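Local coordinates for DUF6836 domain-containing protein (Clostridium leptum, PDB 4PW1) that is of unknown function and has a unique fold, in which a nine-stranded antiparallel beta sheet is surrounded by alpha-helices, at residues L26-W31 against V235-P240; D219-A224 against R244-S249; D123-A128 against S215-N220; R55-G60 against N105-F110. All coordinates share one frame; numbering follows the deposited sequence. Where two conformers were deposited one is given.

Contact 1 of 4, residues L26-W31 against V235-P240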
loop_
_atom_site.group_PDB
_atom_site.type_symbol
_atom_site.label_atom_id
_atom_site.label_comp_id
_atom_site.label_asym_id
_atom_site.label_seq_id
_atom_site.Cartn_x
_atom_site.Cartn_y
_atom_site.Cartn_z
ATOM N N LEU B 26 -0.321 -0.025 3.190
ATOM C CA LEU B 26 0.753 -0.431 2.335
ATOM C C LEU B 26 1.303 -1.752 2.847
ATOM O O LEU B 26 1.814 -1.800 3.945
ATOM C CB LEU B 26 1.843 0.645 2.342
ATOM C CG LEU B 26 3.077 0.417 1.469
ATOM C CD1 LEU B 26 2.683 0.321 0.004
ATOM C CD2 LEU B 26 4.052 1.571 1.656
ATOM N N ASN B 27 1.174 -2.814 2.062
ATOM C CA ASN B 27 1.752 -4.088 2.405
ATOM C C ASN B 27 2.964 -4.342 1.525
ATOM O O ASN B 27 2.852 -4.330 0.302
ATOM C CB ASN B 27 0.786 -5.232 2.128
ATOM C CG ASN B 27 -0.423 -5.216 3.030
ATOM O OD1 ASN B 27 -0.344 -4.892 4.197
ATOM N ND2 ASN B 27 -1.562 -5.528 2.471
ATOM N N LEU B 28 4.091 -4.609 2.141
ATOM C CA LEU B 28 5.289 -5.009 1.387
ATOM C C LEU B 28 5.329 -6.512 1.166
ATOM O O LEU B 28 4.820 -7.281 1.998
ATOM C CB LEU B 28 6.529 -4.555 2.145
ATOM C CG LEU B 28 6.592 -3.059 2.446
ATOM C CD1 LEU B 28 7.908 -2.753 3.153
ATOM C CD2 LEU B 28 6.435 -2.240 1.180
ATOM N N TYR B 29 5.864 -6.909 0.032
ATOM C CA TYR B 29 6.011 -8.309 -0.324
ATOM C C TYR B 29 6.724 -9.017 0.844
ATOM O O TYR B 29 7.681 -8.476 1.405
ATOM C CB TYR B 29 6.758 -8.465 -1.658
ATOM C CG TYR B 29 7.058 -9.926 -1.982
ATOM C CD1 TYR B 29 6.117 -10.727 -2.661
ATOM C CD2 TYR B 29 8.258 -10.508 -1.550
ATOM C CE1 TYR B 29 6.373 -12.055 -2.939
ATOM C CE2 TYR B 29 8.526 -11.839 -1.823
ATOM C CZ TYR B 29 7.598 -12.600 -2.505
ATOM O OH TYR B 29 7.861 -13.910 -2.692
ATOM N N PRO B 30 6.225 -10.192 1.258
ATOM C CA PRO B 30 5.131 -10.984 0.728
ATOM C C PRO B 30 3.846 -10.902 1.574
ATOM O O PRO B 30 2.980 -11.769 1.451
ATOM C CB PRO B 30 5.698 -12.413 0.801
ATOM C CG PRO B 30 6.450 -12.402 2.095
ATOM C CD PRO B 30 7.009 -10.980 2.225
ATOM N N TRP B 31 3.709 -9.859 2.377
ATOM C CA TRP B 31 2.535 -9.703 3.230
ATOM C C TRP B 31 1.263 -9.526 2.423
ATOM O O TRP B 31 0.193 -9.803 2.933
ATOM C CB TRP B 31 2.732 -8.603 4.281
ATOM C CG TRP B 31 3.862 -8.985 5.198
ATOM C CD1 TRP B 31 5.159 -8.617 5.096
ATOM C CD2 TRP B 31 3.793 -9.901 6.280
ATOM N NE1 TRP B 31 5.894 -9.194 6.097
ATOM C CE2 TRP B 31 5.076 -9.995 6.832
ATOM C CE3 TRP B 31 2.764 -10.652 6.845
ATOM C CZ2 TRP B 31 5.364 -10.830 7.896
ATOM C CZ3 TRP B 31 3.041 -11.443 7.940
ATOM C CH2 TRP B 31 4.326 -11.523 8.446
ATOM N N VAL B 235 12.343 -2.645 -0.821
ATOM C CA VAL B 235 12.162 -1.519 0.052
ATOM C C VAL B 235 13.033 -1.704 1.263
ATOM O O VAL B 235 13.078 -2.784 1.851
ATOM C CB VAL B 235 10.693 -1.405 0.496
ATOM C CG1 VAL B 235 10.530 -0.258 1.450
ATOM C CG2 VAL B 235 9.802 -1.243 -0.692
ATOM N N LEU B 236 13.819 -0.677 1.562
ATOM C CA LEU B 236 14.553 -0.600 2.810
ATOM C C LEU B 236 13.771 0.299 3.753
ATOM O O LEU B 236 13.390 1.378 3.378
ATOM C CB LEU B 236 15.945 -0.034 2.564
ATOM C CG LEU B 236 16.872 -0.954 1.793
ATOM C CD1 LEU B 236 18.171 -0.233 1.439
ATOM C CD2 LEU B 236 17.184 -2.185 2.632
ATOM N N ILE B 237 13.537 -0.166 4.977
ATOM C CA ILE B 237 12.722 0.533 5.947
ATOM C C ILE B 237 13.606 1.276 6.920
ATOM O O ILE B 237 14.313 0.650 7.738
ATOM C CB ILE B 237 11.841 -0.463 6.748
ATOM C CG1 ILE B 237 10.998 -1.287 5.784
ATOM C CG2 ILE B 237 10.987 0.259 7.777
ATOM C CD1 ILE B 237 10.291 -2.429 6.473
ATOM N N TYR B 238 13.603 2.597 6.792
ATOM C CA TYR B 238 14.479 3.465 7.564
ATOM C C TYR B 238 13.735 4.117 8.711
ATOM O O TYR B 238 12.655 4.695 8.500
ATOM C CB TYR B 238 15.072 4.526 6.658
ATOM C CG TYR B 238 16.130 5.407 7.290
ATOM C CD1 TYR B 238 17.443 4.948 7.449
ATOM C CD2 TYR B 238 15.852 6.724 7.651
ATOM C CE1 TYR B 238 18.424 5.760 7.961
ATOM C CE2 TYR B 238 16.843 7.544 8.175
ATOM C CZ TYR B 238 18.124 7.049 8.333
ATOM O OH TYR B 238 19.123 7.848 8.827
ATOM N N SER B 239 14.322 4.027 9.903
ATOM C CA SER B 239 13.847 4.758 11.060
ATOM C C SER B 239 14.575 6.119 11.183
ATOM O O SER B 239 15.803 6.159 11.350
ATOM C CB SER B 239 14.083 3.972 12.325
ATOM O OG SER B 239 13.929 4.820 13.434
ATOM N N PRO B 240 13.832 7.234 11.081
ATOM C CA PRO B 240 14.440 8.543 11.283
ATOM C C PRO B 240 14.836 8.756 12.754
ATOM O O PRO B 240 15.739 9.493 13.022
ATOM C CB PRO B 240 13.333 9.528 10.848
ATOM C CG PRO B 240 12.072 8.775 11.115
ATOM C CD PRO B 240 12.413 7.353 10.730
#
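Leu28 pushes both of its methyl groups against Val235, the two side chains crossing at about a right angle. In this arrangement each leucine methyl meets one valine methyl: Leu28 CD2 lies 4.0 Å from Val235 CG2, while Leu28 CD1 sits 4.0 Å from Val235 CG1 and almost as near to Val235 CB. The same Leu28 CD1 also meets the end of Ile237, 4.1 Å from its CD1, so one methyl is shared between two residues that point to the same side of strand 233-239. Leu28 gets there with a stretched chain, CD1 continuing the line from CA (chi2 -178°). All contacts are between carbons, no hydrogen bond crosses, and all three residues are buried. Tyr223 and Ser249, on the strands flanking 233-239, touch Leu28 as well.

Straight after Leu28 the chain turns. Trp31 N donates to Leu28 O at 2.8 Å, and the peptide bond before Pro30 is cis, with Pro30 CB lying 3.6 Å above the centre of the Tyr29 ring. In the second subunit, Glu24 packs on both Leu28 and Val235, and a strand of that chain pairs antiparallel with Asn27 and Leu28. Strand 24-28 is not one of the nine strands of the sheet; it lies over the face turned away from helix 122-141. The result is an alpha+beta type of architecture, an antiparallel sheet with a helix on one face and, on the other, a packed strand that belongs to an antiparallel ladder between subunits.

Contact 2 of 4, residues D219-A224 against R244-S249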
loop_
_atom_site.group_PDB
_atom_site.type_symbol
_atom_site.label_atom_id
_atom_site.label_comp_id
_atom_site.label_asym_id
_atom_site.label_seq_id
_atom_site.Cartn_x
_atom_site.Cartn_y
_atom_site.Cartn_z
ATOM N N ASP B 219 3.920 5.231 8.445
ATOM C CA ASP B 219 3.980 4.621 9.762
ATOM C C ASP B 219 5.283 4.978 10.557
ATOM O O ASP B 219 5.901 4.121 11.179
ATOM C CB ASP B 219 3.843 3.114 9.589
ATOM C CG ASP B 219 3.582 2.404 10.884
ATOM O OD1 ASP B 219 2.951 3.004 11.770
ATOM O OD2 ASP B 219 4.037 1.257 11.010
ATOM N N ASN B 220 5.656 6.247 10.500
ATOM C CA ASN B 220 6.811 6.803 11.199
ATOM C C ASN B 220 8.169 6.323 10.637
ATOM O O ASN B 220 9.192 6.566 11.238
ATOM C CB ASN B 220 6.746 6.536 12.729
ATOM C CG ASN B 220 7.571 7.547 13.544
ATOM O OD1 ASN B 220 7.536 8.740 13.271
ATOM N ND2 ASN B 220 8.337 7.066 14.516
ATOM N N HIS B 221 8.155 5.716 9.456
ATOM C CA HIS B 221 9.366 5.325 8.762
ATOM C C HIS B 221 9.454 5.922 7.414
ATOM O O HIS B 221 8.448 6.361 6.825
ATOM C CB HIS B 221 9.413 3.803 8.646
ATOM C CG HIS B 221 9.556 3.141 9.956
ATOM N ND1 HIS B 221 8.475 2.750 10.709
ATOM C CD2 HIS B 221 10.651 2.868 10.699
ATOM C CE1 HIS B 221 8.900 2.232 11.843
ATOM N NE2 HIS B 221 10.216 2.295 11.860
ATOM N N ILE B 222 10.675 5.958 6.895
ATOM C CA ILE B 222 10.882 6.223 5.481
ATOM C C ILE B 222 11.109 4.903 4.765
ATOM O O ILE B 222 11.965 4.070 5.183
ATOM C CB ILE B 222 12.045 7.172 5.242
ATOM C CG1 ILE B 222 11.739 8.511 5.901
ATOM C CG2 ILE B 222 12.343 7.355 3.731
ATOM C CD1 ILE B 222 12.910 9.484 5.853
ATOM N N TYR B 223 10.360 4.715 3.681
ATOM C CA TYR B 223 10.522 3.536 2.798
ATOM C C TYR B 223 11.366 3.948 1.605
ATOM O O TYR B 223 10.957 4.753 0.787
ATOM C CB TYR B 223 9.161 3.010 2.336
ATOM C CG TYR B 223 8.408 2.210 3.377
ATOM C CD1 TYR B 223 8.606 2.389 4.713
ATOM C CD2 TYR B 223 7.423 1.310 3.003
ATOM C CE1 TYR B 223 7.902 1.662 5.660
ATOM C CE2 TYR B 223 6.716 0.589 3.941
ATOM C CZ TYR B 223 6.989 0.756 5.267
ATOM O OH TYR B 223 6.272 0.082 6.189
ATOM N N ALA B 224 12.576 3.419 1.541
ATOM C CA ALA B 224 13.501 3.697 0.460
ATOM C C ALA B 224 13.337 2.613 -0.577
ATOM O O ALA B 224 13.519 1.436 -0.281
ATOM C CB ALA B 224 14.909 3.683 0.991
ATOM N N ARG B 244 18.792 4.476 11.101
ATOM C CA ARG B 244 19.276 3.287 10.452
ATOM C C ARG B 244 18.135 2.511 9.826
ATOM O O ARG B 244 16.951 2.771 10.112
ATOM C CB ARG B 244 19.996 2.396 11.458
ATOM C CG ARG B 244 19.137 1.946 12.606
ATOM C CD ARG B 244 19.599 0.563 13.013
ATOM N NE ARG B 244 18.797 0.037 14.080
ATOM C CZ ARG B 244 18.676 -1.261 14.378
ATOM N NH1 ARG B 244 19.334 -2.193 13.691
ATOM N NH2 ARG B 244 17.863 -1.623 15.374
ATOM N N PHE B 245 18.497 1.580 8.962
ATOM C CA PHE B 245 17.546 0.652 8.410
ATOM C C PHE B 245 17.125 -0.394 9.438
ATOM O O PHE B 245 17.963 -1.015 10.099
ATOM C CB PHE B 245 18.097 0.032 7.139
ATOM C CG PHE B 245 18.234 1.007 6.003
ATOM C CD1 PHE B 245 17.108 1.638 5.476
ATOM C CD2 PHE B 245 19.464 1.263 5.426
ATOM C CE1 PHE B 245 17.239 2.521 4.411
ATOM C CE2 PHE B 245 19.597 2.143 4.382
ATOM C CZ PHE B 245 18.490 2.801 3.870
ATOM N N VAL B 246 15.813 -0.525 9.650
ATOM C CA VAL B 246 15.299 -1.485 10.610
ATOM C C VAL B 246 14.610 -2.666 9.946
ATOM O O VAL B 246 14.063 -3.524 10.610
ATOM C CB VAL B 246 14.377 -0.824 11.654
ATOM C CG1 VAL B 246 15.163 0.197 12.463
ATOM C CG2 VAL B 246 13.189 -0.168 10.971
ATOM N N GLY B 247 14.631 -2.705 8.632
ATOM C CA GLY B 247 14.031 -3.789 7.891
ATOM C C GLY B 247 14.159 -3.662 6.406
ATOM O O GLY B 247 14.666 -2.662 5.900
ATOM N N PHE B 248 13.679 -4.680 5.699
ATOM C CA PHE B 248 13.625 -4.681 4.278
ATOM C C PHE B 248 12.607 -5.673 3.762
ATOM O O PHE B 248 12.174 -6.555 4.477
ATOM C CB PHE B 248 14.988 -5.021 3.635
ATOM C CG PHE B 248 15.343 -6.483 3.719
ATOM C CD1 PHE B 248 15.926 -7.004 4.858
ATOM C CD2 PHE B 248 15.093 -7.345 2.653
ATOM C CE1 PHE B 248 16.238 -8.363 4.939
ATOM C CE2 PHE B 248 15.384 -8.707 2.742
ATOM C CZ PHE B 248 15.958 -9.211 3.899
ATOM N N SER B 249 12.252 -5.501 2.491
ATOM C CA SER B 249 11.392 -6.398 1.740
ATOM C C SER B 249 12.058 -6.536 0.399
ATOM O O SER B 249 12.372 -5.521 -0.236
ATOM C CB SER B 249 10.001 -5.781 1.509
ATOM O OG SER B 249 9.266 -6.546 0.545
#
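His221 sets the NE2-CD2 side of its ring against one methyl of Val246, with NE2 and CD2 each 4.0 Å from Val246 CG2. The two side chains cross roughly perpendicular, and the methyl reaches the imidazole at a slant. Val246 places CG2 between its own backbone N and carbonyl carbon (chi1 -63° for CG1), which turns that methyl to the histidine. On the far side of the ring, His221 ND1 donates to Asp219 O at 3.0 Å. The bond is bent, with an angle of 132° at the hydrogen, the donor stands above the carbonyl plane and the acceptor is tilted from the imidazole plane, so it can restrain the ring only loosely. His221 CB also lies in the plane of the Tyr223 ring, at its edge.

A second, looser contact forms on the other face of the sheet, where Ala224 CB comes within 4.3 Å of Phe245 CE1. Phe245 continues edge-to-face onto Phe174 of helix 173-190 and Tyr238 of strand 233-239.

Strands 221-227 and 244-251 are not direct neighbours. Strand 233-239 runs between them, and Ile237 touches His221 from there. Val246 and Gly247 both face Ile237, inserting an extra residue. These are side chains reaching across an intervening strand on both faces of an antiparallel sheet, with a classic beta bulge in strand 244-251.

Contact 3 of 4, residues D123-A128 against S215-N220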
loop_
_atom_site.group_PDB
_atom_site.type_symbol
_atom_site.label_atom_id
_atom_site.label_comp_id
_atom_site.label_asym_id
_atom_site.label_seq_id
_atom_site.Cartn_x
_atom_site.Cartn_y
_atom_site.Cartn_z
ATOM N N ASP B 123 10.103 18.142 10.270
ATOM C CA ASP B 123 11.500 18.553 10.098
ATOM C C ASP B 123 12.504 17.417 10.264
ATOM O O ASP B 123 13.474 17.341 9.518
ATOM C CB ASP B 123 11.854 19.678 11.068
ATOM C CG ASP B 123 11.333 21.042 10.603
ATOM O OD1 ASP B 123 10.927 21.178 9.428
ATOM O OD2 ASP B 123 11.332 21.989 11.416
ATOM N N GLU B 124 12.260 16.538 11.233
ATOM C CA GLU B 124 13.122 15.380 11.452
ATOM C C GLU B 124 13.041 14.437 10.275
ATOM O O GLU B 124 14.037 13.858 9.895
ATOM C CB GLU B 124 12.729 14.649 12.743
ATOM C CG GLU B 124 13.117 15.449 13.984
ATOM C CD GLU B 124 12.576 14.870 15.282
ATOM O OE1 GLU B 124 11.538 14.195 15.282
ATOM O OE2 GLU B 124 13.211 15.083 16.322
HETATM N N MSE B 125 11.839 14.279 9.706
HETATM C CA MSE B 125 11.653 13.426 8.537
HETATM C C MSE B 125 12.450 13.980 7.392
HETATM O O MSE B 125 13.135 13.234 6.701
HETATM C CB MSE B 125 10.190 13.239 8.155
HETATM C CG MSE B 125 9.556 12.245 9.103
HETATM SE SE MSE B 125 9.832 10.444 8.402
HETATM C CE MSE B 125 8.387 9.751 9.527
ATOM N N ASP B 126 12.363 15.287 7.177
ATOM C CA ASP B 126 13.090 15.908 6.082
ATOM C C ASP B 126 14.610 15.774 6.276
ATOM O O ASP B 126 15.305 15.460 5.323
ATOM C CB ASP B 126 12.690 17.377 5.881
ATOM C CG ASP B 126 11.309 17.526 5.244
ATOM O OD1 ASP B 126 10.748 16.537 4.686
ATOM O OD2 ASP B 126 10.770 18.653 5.301
ATOM N N GLN B 127 15.103 16.038 7.480
ATOM C CA GLN B 127 16.518 15.840 7.806
ATOM C C GLN B 127 16.932 14.400 7.581
ATOM O O GLN B 127 17.992 14.141 7.062
ATOM C CB GLN B 127 16.806 16.195 9.267
ATOM C CG GLN B 127 16.648 17.660 9.611
ATOM C CD GLN B 127 16.429 17.866 11.097
ATOM O OE1 GLN B 127 16.903 17.086 11.925
ATOM N NE2 GLN B 127 15.701 18.910 11.439
ATOM N N ALA B 128 16.091 13.456 8.001
ATOM C CA ALA B 128 16.402 12.020 7.816
ATOM C C ALA B 128 16.520 11.698 6.334
ATOM O O ALA B 128 17.434 10.991 5.908
ATOM C CB ALA B 128 15.339 11.139 8.436
ATOM N N SER B 215 11.326 7.468 -2.502
ATOM C CA SER B 215 10.920 7.254 -1.126
ATOM C C SER B 215 9.527 7.760 -0.799
ATOM O O SER B 215 8.982 8.589 -1.487
ATOM C CB SER B 215 11.926 7.923 -0.198
ATOM O OG SER B 215 11.942 9.297 -0.448
ATOM N N LEU B 216 8.976 7.235 0.280
ATOM C CA LEU B 216 7.748 7.784 0.875
ATOM C C LEU B 216 7.830 7.554 2.382
ATOM O O LEU B 216 8.688 6.790 2.865
ATOM C CB LEU B 216 6.510 7.105 0.273
ATOM C CG LEU B 216 6.376 5.592 0.424
ATOM C CD1 LEU B 216 6.056 5.158 1.854
ATOM C CD2 LEU B 216 5.295 5.070 -0.537
ATOM N N SER B 217 6.946 8.224 3.103
ATOM C CA SER B 217 6.847 8.053 4.521
ATOM C C SER B 217 5.570 7.329 4.836
ATOM O O SER B 217 4.451 7.685 4.344
ATOM C CB SER B 217 6.936 9.391 5.241
ATOM O OG SER B 217 6.882 9.208 6.646
ATOM N N TYR B 218 5.713 6.332 5.687
ATOM C CA TYR B 218 4.588 5.545 6.142
ATOM C C TYR B 218 4.884 5.056 7.550
ATOM O O TYR B 218 5.953 4.508 7.808
ATOM C CB TYR B 218 4.462 4.324 5.237
ATOM C CG TYR B 218 3.303 3.398 5.540
ATOM C CD1 TYR B 218 1.959 3.803 5.347
ATOM C CD2 TYR B 218 3.538 2.089 5.960
ATOM C CE1 TYR B 218 0.890 2.917 5.562
ATOM C CE2 TYR B 218 2.489 1.221 6.204
ATOM C CZ TYR B 218 1.171 1.639 5.992
ATOM O OH TYR B 218 0.147 0.764 6.178
ATOM N N ASP B 219 3.920 5.231 8.445
ATOM C CA ASP B 219 3.980 4.621 9.762
ATOM C C ASP B 219 5.283 4.978 10.557
ATOM O O ASP B 219 5.901 4.121 11.179
ATOM C CB ASP B 219 3.843 3.114 9.589
ATOM C CG ASP B 219 3.582 2.404 10.884
ATOM O OD1 ASP B 219 2.951 3.004 11.770
ATOM O OD2 ASP B 219 4.037 1.257 11.010
ATOM N N ASN B 220 5.656 6.247 10.500
ATOM C CA ASN B 220 6.811 6.803 11.199
ATOM C C ASN B 220 8.169 6.323 10.637
ATOM O O ASN B 220 9.192 6.566 11.238
ATOM C CB ASN B 220 6.746 6.536 12.729
ATOM C CG ASN B 220 7.571 7.547 13.544
ATOM O OD1 ASN B 220 7.536 8.740 13.271
ATOM N ND2 ASN B 220 8.337 7.066 14.516
#
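Asn220 ND2 is gripped by two acceptors, Glu117 OE2 and Arg118 O, while its OD1 takes a hydrogen bond from Ala120 N. The amide is therefore fixed by the loop that leads into helix 122-141, and it is beside this amide that the selenomethionine at Met125 comes down from the helix. Its methyl CE lies 4.0 Å from Asn220 OD1 and closer still, 3.6 Å, to the backbone C of Asn220.

The same methyl makes its shortest approach to Ser217, with CE 3.3 Å from Ser217 OG and the selenium SE 3.6 Å from that oxygen. Neither is a hydrogen bond; the hydroxyl gives its proton to His221 O, across the hairpin. Ser217 holds OG anti to its backbone N (chi1 -178°), on the side facing the helix. Met125 bends sharply at chi2 (-88°) before running out through SE, so CE ends between the serine and the asparagine.

What is joined here is the first turns of helix 122-141 and the tip of a beta hairpin. Asp219 and Asn220, both with positive phi, form the two-residue turn between strands 214-218 and 221-227, and their backbone angles fit type I'. Strand 214-218 is an outermost strand of the sheet within the chain. Between the two segments, Met125 is the helix residue that makes the contact. Tyr19 covers Met125 and Ser217 from a neighbouring loop, and Ile222 meets Met125 from the next strand.

Contact 4 of 4, residues R55-G60 against N105-F110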
loop_
_atom_site.group_PDB
_atom_site.type_symbol
_atom_site.label_atom_id
_atom_site.label_comp_id
_atom_site.label_asym_id
_atom_site.label_seq_id
_atom_site.Cartn_x
_atom_site.Cartn_y
_atom_site.Cartn_z
ATOM N N ARG B 55 19.142 -10.973 16.401
ATOM C CA ARG B 55 20.343 -10.406 17.026
ATOM C C ARG B 55 21.215 -9.555 16.089
ATOM O O ARG B 55 21.727 -8.507 16.488
ATOM C CB ARG B 55 21.211 -11.508 17.664
ATOM C CG ARG B 55 20.612 -12.151 18.912
ATOM C CD ARG B 55 21.649 -13.062 19.569
ATOM N NE ARG B 55 21.811 -14.274 18.775
ATOM C CZ ARG B 55 21.095 -15.381 18.939
ATOM N NH1 ARG B 55 20.115 -15.465 19.831
ATOM N NH2 ARG B 55 21.301 -16.406 18.148
ATOM N N ILE B 56 21.412 -10.011 14.865
ATOM C CA ILE B 56 22.388 -9.381 13.967
ATOM C C ILE B 56 21.757 -8.272 13.113
ATOM O O ILE B 56 22.344 -7.202 12.953
ATOM C CB ILE B 56 23.052 -10.451 13.101
ATOM C CG1 ILE B 56 23.913 -11.363 13.987
ATOM C CG2 ILE B 56 23.868 -9.814 12.012
ATOM C CD1 ILE B 56 24.384 -12.626 13.297
ATOM N N LEU B 57 20.575 -8.505 12.560
ATOM C CA LEU B 57 19.890 -7.434 11.796
ATOM C C LEU B 57 19.212 -6.455 12.735
ATOM O O LEU B 57 19.263 -5.240 12.515
ATOM C CB LEU B 57 18.854 -7.985 10.799
ATOM C CG LEU B 57 19.370 -9.009 9.789
ATOM C CD1 LEU B 57 18.295 -9.424 8.807
ATOM C CD2 LEU B 57 20.571 -8.464 9.032
ATOM N N GLY B 58 18.586 -6.963 13.787
ATOM C CA GLY B 58 17.825 -6.105 14.710
ATOM C C GLY B 58 18.743 -5.466 15.737
ATOM O O GLY B 58 18.802 -4.269 15.892
ATOM N N GLY B 59 19.479 -6.297 16.437
ATOM C CA GLY B 59 20.487 -5.829 17.345
ATOM C C GLY B 59 20.211 -6.189 18.784
ATOM O O GLY B 59 20.976 -5.781 19.637
ATOM N N GLY B 60 19.183 -6.969 19.118
ATOM C CA GLY B 60 18.991 -7.211 20.563
ATOM C C GLY B 60 19.941 -8.268 21.119
ATOM O O GLY B 60 20.725 -8.857 20.373
ATOM N N ASN B 105 13.238 -18.170 -2.438
ATOM C CA ASN B 105 14.555 -17.575 -2.589
ATOM C C ASN B 105 15.227 -17.211 -1.270
ATOM O O ASN B 105 16.344 -16.722 -1.280
ATOM C CB ASN B 105 14.498 -16.348 -3.476
ATOM C CG ASN B 105 14.323 -16.713 -4.930
ATOM O OD1 ASN B 105 15.128 -17.436 -5.493
ATOM N ND2 ASN B 105 13.255 -16.238 -5.530
ATOM N N GLY B 106 14.576 -17.485 -0.149
ATOM C CA GLY B 106 15.183 -17.205 1.168
ATOM C C GLY B 106 14.475 -16.087 1.907
ATOM O O GLY B 106 13.242 -15.964 1.842
ATOM N N LEU B 107 15.248 -15.310 2.667
ATOM C CA LEU B 107 14.696 -14.256 3.500
ATOM C C LEU B 107 14.291 -13.108 2.609
ATOM O O LEU B 107 15.130 -12.492 1.982
ATOM C CB LEU B 107 15.712 -13.762 4.542
ATOM C CG LEU B 107 15.223 -12.667 5.490
ATOM C CD1 LEU B 107 14.113 -13.214 6.415
ATOM C CD2 LEU B 107 16.356 -12.134 6.348
ATOM N N CYS B 108 12.998 -12.830 2.555
ATOM C CA CYS B 108 12.470 -11.768 1.678
ATOM C C CYS B 108 11.853 -10.614 2.449
ATOM O O CYS B 108 11.471 -9.615 1.865
ATOM C CB CYS B 108 11.452 -12.370 0.702
ATOM S SG CYS B 108 10.027 -13.198 1.441
ATOM N N TYR B 109 11.719 -10.767 3.767
ATOM C CA TYR B 109 11.188 -9.734 4.606
ATOM C C TYR B 109 11.711 -9.864 6.029
ATOM O O TYR B 109 11.715 -10.937 6.584
ATOM C CB TYR B 109 9.649 -9.701 4.571
ATOM C CG TYR B 109 9.079 -8.529 5.339
ATOM C CD1 TYR B 109 9.104 -8.515 6.744
ATOM C CD2 TYR B 109 8.600 -7.417 4.688
ATOM C CE1 TYR B 109 8.637 -7.427 7.442
ATOM C CE2 TYR B 109 8.135 -6.305 5.381
ATOM C CZ TYR B 109 8.146 -6.329 6.736
ATOM O OH TYR B 109 7.712 -5.254 7.414
ATOM N N PHE B 110 12.199 -8.747 6.576
ATOM C CA PHE B 110 12.586 -8.624 7.974
ATOM C C PHE B 110 12.254 -7.220 8.473
ATOM O O PHE B 110 12.555 -6.263 7.805
ATOM C CB PHE B 110 14.094 -8.835 8.124
ATOM C CG PHE B 110 14.581 -8.653 9.535
ATOM C CD1 PHE B 110 14.965 -7.416 10.007
ATOM C CD2 PHE B 110 14.631 -9.726 10.400
ATOM C CE1 PHE B 110 15.404 -7.257 11.315
ATOM C CE2 PHE B 110 15.023 -9.566 11.707
ATOM C CZ PHE B 110 15.411 -8.330 12.172
#
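Leu57 and Phe110 form a helix-on-sheet contact, the C-terminal end of helix 44-58 resting on strand 106-114. Leu57 CB stands over one face of the Phe110 ring in a CH-pi contact, 3.9 Å from the centroid and 24° off the normal, displaced toward the rim so that Phe110 CE1 is nearest at 3.6 Å. Farther out, Leu57 CD1 leans back over the ring root, 3.9 Å from Phe110 CG, and reaches Leu107 CD2 at 4.1 Å. The backbone then follows: Gly58 N lies 3.8 Å from Phe110 CZ, approaching at a slant.

That Leu107 and Phe110, three residues apart, face the same helix follows from a classic beta bulge between them, where Cys108 and Tyr109 both face Ala101 on the neighbouring strand. Phe110 carries its ring anti to the backbone N (chi1 177°), holding it out from the sheet toward the helix. Leu184 of helix 173-190 packs on Leu57 as well, and Phe248 touches both Leu107 and Phe110 from strand 244-251. The helix ends at Gly58, and Gly59 turns the chain away with positive phi.

How the contacts relate
Contacts 1 and 2 have centres about 6 Å apart and interlock: Ile237 O and Val246 N are 2.7 Å apart, a probable hydrogen bond between neighbouring strands, and Tyr29 O lies 2.6 Å from Ser249 OG. Contact 3 shares Asp219 and Asn220 with contact 2 and reaches contact 1 through Tyr218 OH, 3.1 Å from Leu26 N. Contact 4 adjoins contact 2 where Phe248 N meets Phe110 O at 2.9 Å, and where Arg244 NH2 meets Gly58 O, also at 2.9 Å. Contacts 3 and 4 do not touch, their centres being about 22 Å apart; the shared sheet connects them. Contacts 1 and 3 also touch the second subunit.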